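Local coordinates for protein ethylbenzene dehydrogenase alpha-subunit (Aromatoleum aromaticum, PDB 2IVF) that belongs to the molybdopterin oxidoreductase family and holds a molybdenum atom, MGD, MD1 and an iron/sulfur cluster, at residues A[217-221]-A[612-616]; A[327-333]-A[809-815]; A[357-361]-A[376-381]; A[936-941]-A[961-966]. All coordinates share one frame; numbering follows the deposited sequence.

Contact 1. Residues A[217-221]-A[612-616]; sequences INVDI and RRKRS. With MD1 (phosphoric acid 4-(2-amino-4-oxo-3,4,5,6,-tetrahydro-pteridin-6-yl)-2-hydroxy-3,4-dimercapto-but-3-en-yl ester guanylate ester), chain N.
Asp220 meets Arg613 and Lys614 through a single carboxylate oxygen. Its OD2 accepts from Arg613 NH1 at 2.9 Å on the anti lone pair, while Lys614 NZ meets the same OD2 on the syn side, somewhat out of the carboxylate plane, at a modelled 2.5 Å that is doubtfully short. Asp220, Arg613 and Lys614 thereby form a salt-bridge network. The carboxylate is turned 52° from the guanidinium plane, although OD2 itself lies close to that plane, at its edge. Ile221 covers one face of the same guanidinium, its CG2 standing 3.4 Å above the centre of the Arg613 group. Held at one edge and covered on one face, Arg613 turns its NE/NH2 edge to MD1: NH2 donates to O1B at 2.9 Å and NE to O2B at 3.1 Å. Arg612 takes the next part of MD1; its NH1 reaches O2A at 2.9 Å, and NH2 binds O11. The two arginines therefore hold the pyrophosphate and its linker from neighbouring positions. Further along, Arg615, bent at chi2 (58°) toward helix 217-221, grips Ile221 O end-on with NH1 and NH2, each 3.1 Å away, from one face of the carbonyl, and MD1 N8 lies over a face of its guanidinium. In a second shell, Asp189 and Gln608 also bind Lys614, Ala190 O accepts from Arg613 NH1, and Asp966 holds Arg615 NE. The contact thus joins the short helix 217-221 to the end of helix 610-613, which follows strand 602-606 of the six-stranded mixed sheet, with helix 546-553 packed on Asp220.

Contact 2. Residues A[327-333]-A[809-815]; sequences EQTDLPL and TRRAQFY
Asp330 lays its carboxylate against the backbone of Gln813, Phe814 and Tyr815, at a place where a single parallel beta bridge between Thr329 and Ala812 joins two loops. Phe814 N donates to OD1 at 2.8 Å from above the carboxylate plane, whereas Tyr815 N takes the syn lone pair of OD2, also at 2.8 Å. One carboxylate thus satisfies two successive amides; with chi1 at 67°, its CG lies between the backbone N and the carbonyl carbon, which carries the carboxylate to the 813-815 backbone. The bridge itself has two bonds: Ala812 N to Gln328 O at 2.9 Å, and Asp330 N to Ala812 O. Thr329, the first residue after helix 322-328, forms an ST turn, its OG1 accepting from Leu331 N and also hydrogen-bonded to Val325 O, and a type I turn then runs from Asp330 to Leu333. Apolar contacts flank the polar core. Thr329 CG2 meets the edge of the Phe814 ring at CE2, Leu331 CD2 packs on the same ring, and Leu333 CD1 rests on Thr809 CB at 3.7 Å. Helix 454-467 supplies Leu463 and Ala466 against Phe814. Arg811 bends at chi2 (142°) and reaches back to Thr809 O through NH1, while its NE is bridged to Thr329 O by a water; Ser370 O takes NH2. On the side of 809-815, in a second ST turn Thr809 OG1 accepts from Arg811 N, and Gln813 OE1 receives Thr809 N (3.1 Å) and Thr809 OG1 (2.9 Å) from the same face of its amide plane.

Contact 3. Residues A[357-361]-A[376-381]; sequences YFFDE and LDFMPA
Apolar packing centred on aromatic rings, tied by one backbone hydrogen bond, joins strand 356-360 to the irregular segment 376-381 far from the centre of the chain. Phe358 meets three residues of the other segment. Pro380 sits over one face of its ring, with CG 3.7 Å from the centroid and nearly on the ring normal, a CH-pi contact in which the two side chains lie alongside and point the same way. Leu376 CD2 reaches the far end of the ring at CE2, 3.8 Å away, and Phe378 CZ touches Phe358 CB; the two phenyl planes are 77° apart in an oblique pairing. Strand 356-360 forms a two-stranded antiparallel sheet with strand 365-369, and the chain then returns through 376-381 to cover the first strand. There Ala381 N donates to Phe359 O at 2.7 Å, nearly along the C=O axis. A water adds a second link, accepting from Phe359 N and donating to Ala381 O at 2.6 Å. Phe378, whose CG lies between the backbone N and the carbonyl carbon (chi1 78°), turns its ring toward Asp360. The carboxylate lies over the CD2/CE2 side of one face, nearly parallel to the ring (20°), with OD2 3.7 Å above its plane. Arg367 on the partner strand binds Asp360 OD2 in a salt bridge and also makes a cation-pi contact with Phe378, which would probably offset the negative charge beside the ring. At the exposed border, the extended Glu361 chain lays its carboxylate beside Ala381, with Glu361 OE1 3.4 Å from Ala381 CA.

Contact 4. Residues A[936-941]-A[961-966]; sequences LIGMPK and PAPVTD. With MD1 (phosphoric acid 4-(2-amino-4-oxo-3,4,5,6,-tetrahydro-pteridin-6-yl)-2-hydroxy-3,4-dimercapto-but-3-en-yl ester guanylate ester), chain N.
Two inverse gamma turns in close succession, centred on Pro963 and Thr965, press 961-966 against Gly938, Met939 and Pro940. Thr965 OG1 donates to Met939 O across a modelled 2.4 Å, so short that the exact distance is doubtful. A water ties the same hydroxyl in further: it donates to OG1 and to Leu936 O, and accepts from Met939 N at 2.8 Å. Thr965 N, by contrast, is buried with no partner in the model. Gly938, at a positive phi of 82°, comes close to Pro963, whose CA lies 3.2 Å from Gly938 O. Both segments belong to the long loop between strands 915-917 and 969-975 of the six-stranded sheet, which is consistent with the molybdopterin dinucleotide binding domain, a family of the double-psi beta-barrel clan. At one end of the contact Pro940 CB packs on Pro961 CB at 3.7 Å, with Phe574 and Trp560 alongside. The other end lines the MD1 pocket: Leu936 CD1 rests on Asp966 CB at 3.6 Å and approaches MD1 N16 to 3.4 Å. Asp966 points its carboxylate toward the same pterin end, where OD2 also forms a salt bridge with Arg615.

Contacts 1 and 4 meet at MD1 with their centres about 9 Å apart. Arg615 NE binds Asp966 OD2 at 2.9 Å, so one arginine connects helix 217-221 with the loop 961-966, while Ser616 OG probably bonds to Ile937 N. Ile221 also brings contact 1 within about 4 Å of the molybdenum atom, measured from its side chain. Contacts 2 and 3 form a second, outlying pair whose centres are about 13 Å apart: Pro332 CG packs on Phe358 CE1 at 3.5 Å, and Pro332 also touches Pro380. Contact 2 lies nearer contact 1, with centres about 33 Å apart, against about 46 Å for contact 3.

Contact 1. Residues A[217-221]-A[612-616]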
# COMPACT_ATOMS: atom_id res chain seq x y z
N ILE A 217 -0.99 -1.29 23.18
CA ILE A 217 -0.78 -1.40 21.75
C ILE A 217 -0.33 -0.07 21.16
O ILE A 217 0.64 0.00 20.45
CB ILE A 217 -2.06 -1.93 21.03
CG1 ILE A 217 -1.97 -1.76 19.50
CG2 ILE A 217 -3.33 -1.23 21.53
CD1 ILE A 217 -0.90 -2.63 18.85
N ASN A 218 -1.04 1.01 21.47
CA ASN A 218 -0.75 2.29 20.80
C ASN A 218 0.56 2.92 21.17
O ASN A 218 1.24 3.50 20.32
CB ASN A 218 -1.89 3.27 21.03
CG ASN A 218 -2.86 3.18 19.95
OD1 ASN A 218 -3.69 2.27 19.92
ND2 ASN A 218 -2.71 4.06 18.97
N VAL A 219 0.91 2.81 22.43
CA VAL A 219 2.19 3.31 22.91
C VAL A 219 3.32 2.43 22.30
O VAL A 219 4.42 2.92 21.98
CB VAL A 219 2.19 3.32 24.41
CG1 VAL A 219 3.51 3.87 25.01
CG2 VAL A 219 0.95 4.15 24.91
N ASP A 220 3.02 1.14 22.11
CA ASP A 220 4.01 0.19 21.64
C ASP A 220 4.34 0.42 20.16
O ASP A 220 5.50 0.37 19.74
CB ASP A 220 3.55 -1.25 21.92
CG ASP A 220 4.65 -2.27 21.65
OD1 ASP A 220 5.70 -2.25 22.36
OD2 ASP A 220 4.45 -3.09 20.73
N ILE A 221 3.31 0.70 19.37
CA ILE A 221 3.50 0.96 17.93
C ILE A 221 4.05 2.34 17.68
O ILE A 221 4.91 2.52 16.82
CB ILE A 221 2.25 0.68 17.13
CG1 ILE A 221 1.05 1.54 17.60
CG2 ILE A 221 1.90 -0.82 17.19
CD1 ILE A 221 -0.32 1.11 17.04
N ARG A 612 10.07 -7.04 13.77
CA ARG A 612 10.18 -5.73 13.06
C ARG A 612 9.54 -4.53 13.81
O ARG A 612 9.94 -3.38 13.62
CB ARG A 612 9.62 -5.78 11.64
CG ARG A 612 8.20 -6.28 11.52
CD ARG A 612 7.46 -5.54 10.48
NE ARG A 612 7.32 -4.14 10.82
CZ ARG A 612 6.22 -3.55 11.31
NH1 ARG A 612 5.11 -4.25 11.56
NH2 ARG A 612 6.24 -2.25 11.59
N ARG A 613 8.52 -4.80 14.61
CA ARG A 613 7.78 -3.73 15.27
C ARG A 613 8.59 -3.09 16.38
O ARG A 613 8.68 -1.85 16.43
CB ARG A 613 6.47 -4.22 15.86
CG ARG A 613 5.69 -3.06 16.50
CD ARG A 613 4.76 -3.47 17.59
NE ARG A 613 3.56 -4.10 17.01
CZ ARG A 613 2.44 -4.28 17.70
NH1 ARG A 613 2.36 -3.89 18.96
NH2 ARG A 613 1.37 -4.85 17.14
N LYS A 614 9.16 -3.88 17.28
CA LYS A 614 10.01 -3.30 18.33
C LYS A 614 11.27 -2.72 17.74
O LYS A 614 11.97 -3.35 16.95
CB LYS A 614 10.41 -4.27 19.43
CG LYS A 614 9.45 -4.33 20.62
CD LYS A 614 8.06 -4.71 20.19
CE LYS A 614 7.23 -5.11 21.42
NZ LYS A 614 5.76 -5.22 21.14
N ARG A 615 11.55 -1.51 18.17
CA ARG A 615 12.78 -0.84 17.78
C ARG A 615 13.93 -1.58 18.42
O ARG A 615 13.93 -1.79 19.64
CB ARG A 615 12.81 0.63 18.21
CG ARG A 615 11.97 1.55 17.32
CD ARG A 615 10.51 1.15 17.23
NE ARG A 615 9.74 2.17 16.50
CZ ARG A 615 8.41 2.16 16.45
NH1 ARG A 615 7.75 1.19 17.08
NH2 ARG A 615 7.76 3.12 15.81
N SER A 616 14.88 -2.00 17.59
CA SER A 616 15.94 -2.91 18.03
C SER A 616 15.46 -4.27 18.62
O SER A 616 16.25 -5.04 19.14
CB SER A 616 16.90 -2.18 18.98
OG SER A 616 17.60 -1.16 18.33
PB MD1 N . 2.38 -5.22 13.76
O3B MD1 N . 2.31 -5.62 12.23
O1B MD1 N . 0.99 -5.11 14.25
O2B MD1 N . 3.43 -5.96 14.50
O3A MD1 N . 2.94 -3.74 13.65
C10 MD1 N . 2.09 -2.58 13.54
C11 MD1 N . 3.05 -1.44 13.29
O11 MD1 N . 3.39 -1.58 11.87
C12 MD1 N . 2.35 -0.12 13.48
S12 MD1 N . 0.65 0.01 13.51
C13 MD1 N . 3.06 1.06 13.56
S13 MD1 N . 2.31 2.56 13.72
C14 MD1 N . 4.54 1.10 13.54
N15 MD1 N . 5.19 1.82 12.50
C16 MD1 N . 6.55 1.79 12.36
C15 MD1 N . 7.11 2.61 11.40
O14 MD1 N . 6.40 3.37 10.69
N17 MD1 N . 8.45 2.48 11.24
C17 MD1 N . 9.21 1.63 12.05
N16 MD1 N . 10.52 1.61 11.82
N18 MD1 N . 8.64 0.88 13.00
C20 MD1 N . 7.34 0.96 13.16
N8 MD1 N . 6.76 0.24 14.16
C7 MD1 N . 5.35 0.16 14.41
PA MD1 N . 2.72 -6.96 11.43
O1A MD1 N . 1.89 -6.92 10.19
O2A MD1 N . 4.19 -6.95 11.26
O5' MD1 N . 2.31 -8.18 12.34
C5' MD1 N . 0.92 -8.43 12.47
C4' MD1 N . 0.64 -9.85 12.20
O4' MD1 N . -0.78 -9.93 12.20
C1' MD1 N . -1.08 -11.00 11.31
N9 MD1 N . -2.46 -11.02 10.82
C4 MD1 N . -3.37 -11.87 11.26
N3 MD1 N . -3.27 -12.83 12.21
C2 MD1 N . -4.33 -13.59 12.51
N2 MD1 N . -4.24 -14.54 13.47
N1 MD1 N . -5.49 -13.41 11.79
C6 MD1 N . -5.66 -12.45 10.81
O6 MD1 N . -6.76 -12.33 10.27
C5 MD1 N . -4.55 -11.63 10.54
N7 MD1 N . -4.31 -10.65 9.68
C8 MD1 N . -3.04 -10.28 9.87
C2' MD1 N . -0.12 -10.80 10.13
O2' MD1 N . 0.14 -12.02 9.39
C3' MD1 N . 1.13 -10.20 10.79
O3' MD1 N . 2.22 -11.15 10.86

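Contact 2. Residues A[327-333]-A[809-815]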
# COMPACT_ATOMS: atom_id res chain seq x y z
N GLU A 327 -9.53 33.57 24.32
CA GLU A 327 -10.60 32.73 24.87
C GLU A 327 -10.15 31.29 25.06
O GLU A 327 -10.43 30.68 26.11
CB GLU A 327 -11.81 32.84 23.93
CG GLU A 327 -12.92 31.84 24.08
CD GLU A 327 -13.90 31.97 22.92
OE1 GLU A 327 -14.67 32.97 22.92
OE2 GLU A 327 -13.86 31.12 21.99
N GLN A 328 -9.44 30.75 24.07
CA GLN A 328 -9.25 29.33 23.94
C GLN A 328 -8.01 28.82 24.62
O GLN A 328 -7.91 27.62 24.85
CB GLN A 328 -9.19 28.92 22.45
CG GLN A 328 -10.46 29.12 21.65
CD GLN A 328 -11.51 28.07 21.97
OE1 GLN A 328 -11.23 26.88 21.93
NE2 GLN A 328 -12.71 28.51 22.33
N THR A 329 -7.06 29.70 24.93
CA THR A 329 -5.72 29.27 25.27
C THR A 329 -5.19 29.93 26.53
O THR A 329 -5.83 30.80 27.10
CB THR A 329 -4.70 29.57 24.16
OG1 THR A 329 -4.36 30.96 24.23
CG2 THR A 329 -5.24 29.21 22.77
N ASP A 330 -4.01 29.46 26.94
CA ASP A 330 -3.34 29.99 28.09
C ASP A 330 -2.51 31.21 27.74
O ASP A 330 -1.90 31.79 28.63
CB ASP A 330 -2.49 28.92 28.79
CG ASP A 330 -1.30 28.44 27.98
OD1 ASP A 330 -1.31 28.60 26.73
OD2 ASP A 330 -0.35 27.90 28.61
N LEU A 331 -2.53 31.64 26.48
CA LEU A 331 -1.70 32.78 26.08
C LEU A 331 -1.94 34.05 26.92
O LEU A 331 -1.01 34.79 27.19
CB LEU A 331 -1.78 33.07 24.57
CG LEU A 331 -1.31 31.99 23.57
CD1 LEU A 331 -1.01 32.68 22.23
CD2 LEU A 331 -0.15 31.18 24.05
N PRO A 332 -3.20 34.34 27.31
CA PRO A 332 -3.37 35.49 28.22
C PRO A 332 -3.21 35.21 29.72
O PRO A 332 -3.38 36.12 30.50
CB PRO A 332 -4.82 35.91 27.95
CG PRO A 332 -5.49 34.65 27.65
CD PRO A 332 -4.51 33.83 26.84
N LEU A 333 -2.90 33.98 30.13
CA LEU A 333 -2.81 33.72 31.57
C LEU A 333 -1.47 34.23 32.07
O LEU A 333 -0.46 34.16 31.36
CB LEU A 333 -2.97 32.24 31.91
CG LEU A 333 -4.36 31.65 31.64
CD1 LEU A 333 -4.39 30.17 31.97
CD2 LEU A 333 -5.47 32.37 32.44
N THR A 809 -4.63 24.39 33.12
CA THR A 809 -5.16 25.76 32.93
C THR A 809 -6.61 25.84 32.49
O THR A 809 -7.18 26.95 32.38
CB THR A 809 -4.36 26.52 31.86
OG1 THR A 809 -4.46 25.84 30.60
CG2 THR A 809 -2.90 26.69 32.29
N ARG A 810 -7.20 24.67 32.21
CA ARG A 810 -8.55 24.54 31.62
C ARG A 810 -8.65 25.07 30.19
O ARG A 810 -9.74 25.18 29.62
CB ARG A 810 -9.62 25.17 32.48
CG ARG A 810 -9.92 24.38 33.74
CD ARG A 810 -10.76 23.11 33.42
NE ARG A 810 -10.75 22.17 34.56
CZ ARG A 810 -11.62 22.19 35.55
NH1 ARG A 810 -12.60 23.07 35.56
NH2 ARG A 810 -11.52 21.32 36.55
N ARG A 811 -7.50 25.38 29.62
CA ARG A 811 -7.41 25.92 28.28
C ARG A 811 -6.45 25.14 27.42
O ARG A 811 -5.79 24.20 27.88
CB ARG A 811 -7.00 27.38 28.34
CG ARG A 811 -8.07 28.24 28.99
CD ARG A 811 -7.53 29.35 29.89
NE ARG A 811 -8.68 30.19 30.18
CZ ARG A 811 -9.60 29.92 31.10
NH1 ARG A 811 -9.48 28.88 31.91
NH2 ARG A 811 -10.64 30.73 31.24
N ALA A 812 -6.44 25.46 26.12
CA ALA A 812 -5.49 24.85 25.21
C ALA A 812 -4.18 25.49 25.64
O ALA A 812 -4.04 26.70 25.56
CB ALA A 812 -5.82 25.15 23.80
N GLN A 813 -3.25 24.67 26.10
CA GLN A 813 -2.20 25.13 26.98
C GLN A 813 -0.84 24.97 26.34
O GLN A 813 -0.38 23.86 26.17
CB GLN A 813 -2.26 24.36 28.27
CG GLN A 813 -1.29 24.89 29.27
CD GLN A 813 -1.40 24.23 30.61
OE1 GLN A 813 -2.47 23.74 30.97
NE2 GLN A 813 -0.31 24.24 31.37
N PHE A 814 -0.24 26.09 25.95
CA PHE A 814 1.09 26.11 25.37
C PHE A 814 2.23 26.26 26.34
O PHE A 814 3.35 25.95 25.96
CB PHE A 814 1.13 27.15 24.30
CG PHE A 814 0.15 26.86 23.23
CD1 PHE A 814 0.45 25.93 22.27
CD2 PHE A 814 -1.11 27.39 23.27
CE1 PHE A 814 -0.46 25.56 21.33
CE2 PHE A 814 -2.03 27.03 22.33
CZ PHE A 814 -1.69 26.12 21.34
N TYR A 815 1.94 26.73 27.55
CA TYR A 815 2.95 26.83 28.60
C TYR A 815 2.81 25.70 29.63
O TYR A 815 1.82 25.65 30.36
CB TYR A 815 2.87 28.22 29.23
CG TYR A 815 4.01 28.56 30.15
CD1 TYR A 815 5.31 28.62 29.69
CD2 TYR A 815 3.78 28.84 31.47
CE1 TYR A 815 6.37 28.94 30.57
CE2 TYR A 815 4.82 29.14 32.33
CZ TYR A 815 6.11 29.21 31.88
OH TYR A 815 7.14 29.54 32.75
O HOH W 1 -11.24 32.01 28.47
O HOH W 2 -8.04 32.04 28.01

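Contact 3. Residues A[357-361]-A[376-381]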
# COMPACT_ATOMS: atom_id res chain seq x y z
N TYR A 357 -5.08 33.67 36.38
CA TYR A 357 -5.44 35.06 36.15
C TYR A 357 -5.19 35.58 34.75
O TYR A 357 -4.19 35.23 34.11
CB TYR A 357 -4.69 35.96 37.11
CG TYR A 357 -5.13 35.80 38.54
CD1 TYR A 357 -6.12 36.63 39.07
CD2 TYR A 357 -4.59 34.82 39.35
CE1 TYR A 357 -6.54 36.48 40.32
CE2 TYR A 357 -5.00 34.67 40.62
CZ TYR A 357 -5.97 35.51 41.12
OH TYR A 357 -6.39 35.40 42.41
N PHE A 358 -6.14 36.40 34.31
CA PHE A 358 -5.94 37.34 33.21
C PHE A 358 -5.51 38.68 33.79
O PHE A 358 -5.61 38.93 35.01
CB PHE A 358 -7.25 37.61 32.47
CG PHE A 358 -7.87 36.41 31.81
CD1 PHE A 358 -7.16 35.61 30.97
CD2 PHE A 358 -9.21 36.12 32.01
CE1 PHE A 358 -7.77 34.53 30.33
CE2 PHE A 358 -9.82 35.04 31.37
CZ PHE A 358 -9.09 34.25 30.53
N PHE A 359 -5.04 39.57 32.93
CA PHE A 359 -4.93 40.95 33.32
C PHE A 359 -5.97 41.72 32.54
O PHE A 359 -6.09 41.55 31.32
CB PHE A 359 -3.54 41.54 33.08
CG PHE A 359 -3.32 42.83 33.80
CD1 PHE A 359 -3.66 44.04 33.22
CD2 PHE A 359 -2.84 42.83 35.09
CE1 PHE A 359 -3.49 45.24 33.88
CE2 PHE A 359 -2.67 44.03 35.78
CZ PHE A 359 -3.00 45.24 35.17
N ASP A 360 -6.72 42.57 33.26
CA ASP A 360 -7.69 43.47 32.66
C ASP A 360 -7.09 44.86 32.65
O ASP A 360 -6.97 45.49 33.69
CB ASP A 360 -9.01 43.47 33.44
CG ASP A 360 -10.10 44.26 32.74
OD1 ASP A 360 -9.78 44.98 31.77
OD2 ASP A 360 -11.27 44.16 33.15
N GLU A 361 -6.71 45.31 31.45
CA GLU A 361 -6.00 46.56 31.28
C GLU A 361 -6.91 47.74 31.60
O GLU A 361 -6.49 48.67 32.29
CB GLU A 361 -5.44 46.68 29.85
CG GLU A 361 -4.27 45.71 29.57
CD GLU A 361 -4.01 45.44 28.07
OE1 GLU A 361 -4.87 44.80 27.39
OE2 GLU A 361 -2.92 45.83 27.59
N LEU A 376 -15.64 34.77 27.54
CA LEU A 376 -15.03 35.98 28.05
C LEU A 376 -16.08 37.06 28.15
O LEU A 376 -16.93 37.22 27.26
CB LEU A 376 -13.92 36.46 27.10
CG LEU A 376 -12.67 35.58 26.94
CD1 LEU A 376 -11.74 36.18 25.92
CD2 LEU A 376 -11.94 35.36 28.26
N ASP A 377 -16.01 37.84 29.21
CA ASP A 377 -16.86 39.01 29.34
C ASP A 377 -16.03 40.30 29.24
O ASP A 377 -16.54 41.39 29.49
CB ASP A 377 -17.73 38.92 30.58
CG ASP A 377 -16.94 38.86 31.86
OD1 ASP A 377 -15.70 38.94 31.82
OD2 ASP A 377 -17.58 38.74 32.93
N PHE A 378 -14.76 40.16 28.87
CA PHE A 378 -13.88 41.29 28.57
C PHE A 378 -12.68 40.75 27.82
O PHE A 378 -12.47 39.55 27.81
CB PHE A 378 -13.42 41.96 29.86
CG PHE A 378 -12.32 41.23 30.55
CD1 PHE A 378 -12.59 40.14 31.34
CD2 PHE A 378 -11.01 41.63 30.42
CE1 PHE A 378 -11.57 39.46 31.97
CE2 PHE A 378 -10.00 40.96 31.06
CZ PHE A 378 -10.28 39.87 31.83
N MET A 379 -11.87 41.61 27.23
CA MET A 379 -10.68 41.16 26.53
C MET A 379 -9.47 41.17 27.45
O MET A 379 -9.01 42.23 27.85
CB MET A 379 -10.38 42.04 25.32
CG MET A 379 -10.97 41.54 24.02
SD MET A 379 -10.06 40.14 23.35
CE MET A 379 -10.15 40.51 21.59
N PRO A 380 -8.92 39.98 27.77
CA PRO A 380 -7.70 39.93 28.57
C PRO A 380 -6.53 40.59 27.88
O PRO A 380 -6.47 40.62 26.66
CB PRO A 380 -7.43 38.42 28.71
CG PRO A 380 -8.70 37.75 28.35
CD PRO A 380 -9.42 38.65 27.42
N ALA A 381 -5.58 41.09 28.66
CA ALA A 381 -4.30 41.57 28.14
C ALA A 381 -3.56 40.43 27.47
O ALA A 381 -3.69 39.27 27.90
CB ALA A 381 -3.42 42.15 29.27
O HOH W 3 -4.36 38.62 30.31

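Contact 4. Residues A[936-941]-A[961-966]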
# COMPACT_ATOMS: atom_id res chain seq x y z
N LEU A 936 17.32 0.92 15.54
CA LEU A 936 16.44 2.08 15.78
C LEU A 936 16.24 2.46 17.22
O LEU A 936 15.86 3.59 17.49
CB LEU A 936 15.11 1.93 15.05
CG LEU A 936 15.14 1.89 13.51
CD1 LEU A 936 13.68 1.71 13.00
CD2 LEU A 936 15.81 3.16 12.79
N ILE A 937 16.60 1.54 18.13
CA ILE A 937 16.80 1.77 19.56
C ILE A 937 15.56 2.04 20.35
O ILE A 937 15.38 1.43 21.39
CB ILE A 937 17.84 2.89 19.87
CG1 ILE A 937 19.18 2.62 19.16
CG2 ILE A 937 18.03 3.04 21.37
CD1 ILE A 937 19.58 1.24 19.18
N GLY A 938 14.79 3.04 19.93
CA GLY A 938 13.50 3.36 20.51
C GLY A 938 13.60 4.19 21.77
O GLY A 938 12.85 3.98 22.71
N MET A 939 14.53 5.12 21.79
CA MET A 939 14.76 5.93 22.99
C MET A 939 13.45 6.61 23.38
O MET A 939 12.93 7.40 22.61
CB MET A 939 15.81 7.01 22.70
CG MET A 939 17.19 6.50 22.35
SD MET A 939 17.99 5.61 23.73
CE MET A 939 18.39 6.94 24.87
N PRO A 940 12.87 6.28 24.55
CA PRO A 940 11.66 6.96 24.94
C PRO A 940 11.96 8.33 25.50
O PRO A 940 12.96 8.50 26.20
CB PRO A 940 11.07 6.06 26.03
CG PRO A 940 11.88 4.84 26.04
CD PRO A 940 13.22 5.23 25.52
N LYS A 941 11.08 9.28 25.25
CA LYS A 941 11.27 10.65 25.72
C LYS A 941 11.06 10.70 27.22
O LYS A 941 9.96 10.47 27.69
CB LYS A 941 10.37 11.67 24.97
CG LYS A 941 10.64 13.11 25.44
CD LYS A 941 10.31 14.12 24.38
CE LYS A 941 10.39 15.54 24.92
NZ LYS A 941 10.27 16.55 23.81
N PRO A 961 5.83 7.01 28.16
CA PRO A 961 6.89 7.24 27.19
C PRO A 961 6.92 6.16 26.15
O PRO A 961 7.14 5.01 26.49
CB PRO A 961 8.17 7.23 28.05
CG PRO A 961 7.81 6.55 29.29
CD PRO A 961 6.35 6.54 29.46
N ALA A 962 6.68 6.52 24.91
CA ALA A 962 6.64 5.55 23.81
C ALA A 962 8.04 5.22 23.29
O ALA A 962 8.82 6.09 22.93
CB ALA A 962 5.74 6.09 22.67
N PRO A 963 8.38 3.92 23.25
CA PRO A 963 9.71 3.47 22.81
C PRO A 963 9.82 3.35 21.30
O PRO A 963 10.19 2.29 20.77
CB PRO A 963 9.82 2.11 23.48
CG PRO A 963 8.39 1.60 23.36
CD PRO A 963 7.53 2.79 23.66
N VAL A 964 9.54 4.45 20.61
CA VAL A 964 9.10 4.42 19.20
C VAL A 964 9.79 5.46 18.34
O VAL A 964 9.43 5.65 17.21
CB VAL A 964 7.59 4.65 19.10
CG1 VAL A 964 6.78 3.57 19.90
CG2 VAL A 964 7.18 6.10 19.51
N THR A 965 10.77 6.13 18.93
CA THR A 965 11.38 7.35 18.40
C THR A 965 12.44 7.07 17.34
O THR A 965 13.57 7.53 17.42
CB THR A 965 12.01 8.14 19.53
OG1 THR A 965 12.99 7.32 20.18
CG2 THR A 965 10.90 8.53 20.57
N ASP A 966 12.04 6.33 16.33
CA ASP A 966 12.95 5.89 15.30
C ASP A 966 13.23 6.89 14.16
O ASP A 966 14.17 6.71 13.38
CB ASP A 966 12.44 4.58 14.69
CG ASP A 966 11.14 4.74 13.99
OD1 ASP A 966 11.11 5.39 12.90
OD2 ASP A 966 10.17 4.14 14.45
PB MD1 N . 2.38 -5.22 13.76
O3B MD1 N . 2.31 -5.62 12.23
O1B MD1 N . 0.99 -5.11 14.25
O2B MD1 N . 3.43 -5.96 14.50
O3A MD1 N . 2.94 -3.74 13.65
C10 MD1 N . 2.09 -2.58 13.54
C11 MD1 N . 3.05 -1.44 13.29
O11 MD1 N . 3.39 -1.58 11.87
C12 MD1 N . 2.35 -0.12 13.48
S12 MD1 N . 0.65 0.01 13.51
C13 MD1 N . 3.06 1.06 13.56
S13 MD1 N . 2.31 2.56 13.72
C14 MD1 N . 4.54 1.10 13.54
N15 MD1 N . 5.19 1.82 12.50
C16 MD1 N . 6.55 1.79 12.36
C15 MD1 N . 7.11 2.61 11.40
O14 MD1 N . 6.40 3.37 10.69
N17 MD1 N . 8.45 2.48 11.24
C17 MD1 N . 9.21 1.63 12.05
N16 MD1 N . 10.52 1.61 11.82
N18 MD1 N . 8.64 0.88 13.00
C20 MD1 N . 7.34 0.96 13.16
N8 MD1 N . 6.76 0.24 14.16
C7 MD1 N . 5.35 0.16 14.41
PA MD1 N . 2.72 -6.96 11.43
O1A MD1 N . 1.89 -6.92 10.19
O2A MD1 N . 4.19 -6.95 11.26
O5' MD1 N . 2.31 -8.18 12.34
C5' MD1 N . 0.92 -8.43 12.47
C4' MD1 N . 0.64 -9.85 12.20
O4' MD1 N . -0.78 -9.93 12.20
C1' MD1 N . -1.08 -11.00 11.31
N9 MD1 N . -2.46 -11.02 10.82
C4 MD1 N . -3.37 -11.87 11.26
N3 MD1 N . -3.27 -12.83 12.21
C2 MD1 N . -4.33 -13.59 12.51
N2 MD1 N . -4.24 -14.54 13.47
N1 MD1 N . -5.49 -13.41 11.79
C6 MD1 N . -5.66 -12.45 10.81
O6 MD1 N . -6.76 -12.33 10.27
C5 MD1 N . -4.55 -11.63 10.54
N7 MD1 N . -4.31 -10.65 9.68
C8 MD1 N . -3.04 -10.28 9.87
C2' MD1 N . -0.12 -10.80 10.13
O2' MD1 N . 0.14 -12.02 9.39
C3' MD1 N . 1.13 -10.20 10.79
O3' MD1 N . 2.22 -11.15 10.86
O HOH W 4 15.22 6.00 19.23